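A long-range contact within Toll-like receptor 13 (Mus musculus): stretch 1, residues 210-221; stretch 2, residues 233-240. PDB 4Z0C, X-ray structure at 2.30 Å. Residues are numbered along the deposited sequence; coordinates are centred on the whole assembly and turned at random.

Stretch 1, residues 210-221: SRNGNKVIQNVY
Stretch 2, residues 233-240: LSGTVIKL

The two stretches run side by side in the same direction, with Ser-210 near Leu-233, Arg-211 near Gly-235, and then Val-216, Ile-217 and Gln-218 paired with Val-237, Ile-238 and Lys-239. Between these two zones stretch 1 makes a loop, whereas stretch 2 advances by only two residues. A single beta bridge joins Ile-217 to Ile-238, their CA atoms 4.7 Å apart. Ile-217 N donates to Val-237 O (2.9 Å, nearly linear at 170°), and Lys-239 N donates to Ile-217 O (3.0 Å, 158°), so one residue holds both neighbours of its partner, the parallel pattern. CA-H...O contacts reinforce it: Val-216 CA lies 3.4 Å from Val-237 O, and Ile-238 CA 3.6 Å from Ile-217 O.

At the other end, a type II turn runs from Leu-233 to Thr-236, closed by Thr-236 N to Leu-233 O (3.2 Å). Ser-234 (-63/120) and Gly-235 (77/10) occupy its corners; the positive phi favours glycine, and an ideal CB there would point toward stretch 1 and lie 3.5 Å from Arg-211 CG. The turn presents Ser-234 O to Arg-211 N, a 2.9 Å hydrogen bond bent to 142°. Arg-211 itself has left-handed backbone angles (54/56) and directs its CB away, its chain following m, t, p for chi1 to chi3. Ser-210 is small enough to pack closely, its CB 3.1 Å from Ser-234 O, with chi1 off-well at 108°. Thr-236, chi1 m, brings OG1 to 3.2 Å from Ser-210 CA, while its CG2 meets Ile-217 CD1 at 4.0 Å; a beta-branched residue thus offers a polar and an apolar arm.

Gly-213 adopts 109/-172, where a CB would jam against the preceding carbonyl. Its O lies 3.5 Å from CG2 of Val-237, the residue most covered by the other stretch. Val-237 points toward stretch 1 with chi1 t (-153°), and its CG1 reaches Val-216 CB at 4.4 Å. Val-216 takes p, placing CG2 3.8 Å from Lys-239 N.

Ile-217 (m, t) and Ile-238 (t, t) are buried, as suits branched hydrocarbon chains. The extended Ile-238 carries CD1 to within 4.0 Å of CG2 of Val-220, whose chi1 is t and whose CB points toward stretch 2. Lys-239 is all-trans: its CD packs 3.7 Å from CG of Gln-218 (m, t), so the aliphatic parts of two polar chains touch. This suits residues whose long methylene segments can cover neighbours while their polar ends extend farther.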

# COMPACT_ATOMS: atom_id res chain seq x y z
N SER A 210 -15.47 -3.84 39.68
CA SER A 210 -15.12 -2.68 38.88
C SER A 210 -16.27 -2.12 38.03
O SER A 210 -17.19 -2.85 37.66
CB SER A 210 -13.92 -3.02 37.99
OG SER A 210 -14.32 -3.14 36.64
N ARG A 211 -16.23 -0.81 37.77
CA ARG A 211 -17.20 -0.11 36.92
C ARG A 211 -18.65 -0.32 37.32
O ARG A 211 -19.47 -0.70 36.49
CB ARG A 211 -17.01 -0.52 35.45
CG ARG A 211 -15.56 -0.49 34.95
CD ARG A 211 -15.40 -1.33 33.69
NE ARG A 211 -15.85 -0.56 32.54
CZ ARG A 211 -17.03 -0.72 31.94
NH1 ARG A 211 -17.88 -1.65 32.37
NH2 ARG A 211 -17.35 0.05 30.91
N ASN A 212 -19.00 -0.01 38.57
CA ASN A 212 -20.35 -0.29 39.06
C ASN A 212 -21.33 0.87 39.27
O ASN A 212 -22.24 0.76 40.08
CB ASN A 212 -20.32 -1.17 40.32
CG ASN A 212 -20.37 -2.66 39.99
OD1 ASN A 212 -21.45 -3.24 39.87
ND2 ASN A 212 -19.21 -3.28 39.87
N GLY A 213 -21.16 1.98 38.56
CA GLY A 213 -22.20 2.99 38.59
C GLY A 213 -21.90 4.29 39.31
O GLY A 213 -20.77 4.54 39.75
N ASN A 214 -22.94 5.11 39.44
CA ASN A 214 -22.79 6.45 40.01
C ASN A 214 -22.83 6.50 41.54
O ASN A 214 -21.99 7.13 42.17
CB ASN A 214 -23.88 7.36 39.44
CG ASN A 214 -23.73 7.62 37.95
OD1 ASN A 214 -24.57 7.20 37.16
ND2 ASN A 214 -22.66 8.30 37.57
N LYS A 215 -23.80 5.79 42.12
CA LYS A 215 -23.98 5.78 43.57
C LYS A 215 -22.80 5.21 44.35
O LYS A 215 -22.29 4.12 44.05
CB LYS A 215 -25.26 5.03 43.96
CG LYS A 215 -26.53 5.87 43.78
CD LYS A 215 -27.33 5.99 45.08
CE LYS A 215 -26.70 7.00 46.05
NZ LYS A 215 -27.51 7.22 47.29
N VAL A 216 -22.34 5.99 45.34
CA VAL A 216 -21.19 5.61 46.16
C VAL A 216 -21.52 4.44 47.11
O VAL A 216 -22.55 4.42 47.78
CB VAL A 216 -20.64 6.82 46.96
CG1 VAL A 216 -21.75 7.48 47.75
CG2 VAL A 216 -19.49 6.39 47.86
N ILE A 217 -20.62 3.45 47.13
CA ILE A 217 -20.78 2.26 47.94
C ILE A 217 -20.11 2.43 49.29
O ILE A 217 -18.90 2.66 49.36
CB ILE A 217 -20.16 1.02 47.26
CG1 ILE A 217 -20.91 0.68 45.97
CG2 ILE A 217 -20.18 -0.16 48.20
CD1 ILE A 217 -20.29 -0.47 45.16
N GLN A 218 -20.91 2.32 50.35
CA GLN A 218 -20.46 2.48 51.74
C GLN A 218 -20.55 1.17 52.51
O GLN A 218 -19.78 0.91 53.44
CB GLN A 218 -21.33 3.51 52.44
CG GLN A 218 -20.91 4.94 52.25
CD GLN A 218 -22.02 5.90 52.61
OE1 GLN A 218 -22.98 6.07 51.86
NE2 GLN A 218 -21.91 6.52 53.79
N ASN A 219 -21.53 0.37 52.12
CA ASN A 219 -21.85 -0.89 52.77
C ASN A 219 -20.90 -2.00 52.31
O ASN A 219 -21.20 -2.72 51.36
CB ASN A 219 -23.28 -1.25 52.39
CG ASN A 219 -24.06 -1.84 53.54
OD1 ASN A 219 -23.49 -2.35 54.50
ND2 ASN A 219 -25.38 -1.77 53.43
N VAL A 220 -19.76 -2.15 52.97
CA VAL A 220 -18.74 -3.09 52.51
C VAL A 220 -18.37 -4.10 53.59
O VAL A 220 -18.04 -3.72 54.71
CB VAL A 220 -17.44 -2.36 52.12
CG1 VAL A 220 -16.44 -3.36 51.58
CG2 VAL A 220 -17.72 -1.27 51.10
N TYR A 221 -18.40 -5.38 53.26
CA TYR A 221 -18.03 -6.39 54.23
C TYR A 221 -17.38 -7.59 53.56
O TYR A 221 -18.05 -8.35 52.85
CB TYR A 221 -19.25 -6.85 55.03
CG TYR A 221 -18.92 -7.78 56.18
CD1 TYR A 221 -18.54 -7.26 57.42
CD2 TYR A 221 -18.97 -9.16 56.04
CE1 TYR A 221 -18.23 -8.10 58.49
CE2 TYR A 221 -18.67 -10.01 57.10
CZ TYR A 221 -18.30 -9.47 58.32
OH TYR A 221 -17.99 -10.30 59.38
N LEU A 233 -11.33 -2.67 42.19
CA LEU A 233 -12.30 -1.61 42.41
C LEU A 233 -12.12 -0.47 41.39
O LEU A 233 -12.43 0.69 41.66
CB LEU A 233 -12.15 -1.06 43.84
CG LEU A 233 -12.49 -1.99 45.01
CD1 LEU A 233 -12.29 -1.26 46.31
CD2 LEU A 233 -13.89 -2.59 44.92
N SER A 234 -11.56 -0.81 40.23
CA SER A 234 -11.32 0.16 39.15
C SER A 234 -12.62 0.76 38.60
O SER A 234 -13.48 0.03 38.11
CB SER A 234 -10.53 -0.51 38.01
OG SER A 234 -10.24 0.41 36.97
N GLY A 235 -12.75 2.08 38.69
CA GLY A 235 -13.94 2.75 38.19
C GLY A 235 -15.14 2.62 39.10
O GLY A 235 -16.27 2.98 38.73
N THR A 236 -14.91 2.11 40.30
CA THR A 236 -15.99 1.92 41.26
C THR A 236 -15.92 2.99 42.34
O THR A 236 -14.88 3.14 42.99
CB THR A 236 -15.91 0.56 41.94
OG1 THR A 236 -16.04 -0.46 40.94
CG2 THR A 236 -17.02 0.42 42.96
N VAL A 237 -17.00 3.72 42.53
CA VAL A 237 -17.01 4.78 43.52
C VAL A 237 -17.28 4.17 44.90
O VAL A 237 -18.41 3.85 45.24
CB VAL A 237 -18.05 5.85 43.22
CG1 VAL A 237 -17.61 7.20 43.81
CG2 VAL A 237 -18.22 6.00 41.72
N ILE A 238 -16.23 4.04 45.70
CA ILE A 238 -16.33 3.38 46.98
C ILE A 238 -15.73 4.24 48.10
O ILE A 238 -14.63 4.77 47.97
CB ILE A 238 -15.62 2.02 46.94
CG1 ILE A 238 -15.71 1.32 48.29
CG2 ILE A 238 -14.16 2.18 46.53
CD1 ILE A 238 -15.17 -0.08 48.25
N LYS A 239 -16.49 4.42 49.18
CA LYS A 239 -15.97 5.14 50.33
C LYS A 239 -14.87 4.30 50.98
O LYS A 239 -15.17 3.38 51.75
CB LYS A 239 -17.10 5.43 51.33
CG LYS A 239 -16.67 6.18 52.58
CD LYS A 239 -17.87 6.62 53.42
CE LYS A 239 -17.45 7.01 54.84
NZ LYS A 239 -18.63 7.34 55.69
N LEU A 240 -13.62 4.60 50.68
CA LEU A 240 -12.50 3.75 51.09
C LEU A 240 -12.29 3.59 52.60
O LEU A 240 -11.63 2.64 53.03
CB LEU A 240 -11.20 4.20 50.41
CG LEU A 240 -11.00 3.64 48.99
CD1 LEU A 240 -11.33 4.68 47.92
CD2 LEU A 240 -9.62 3.06 48.80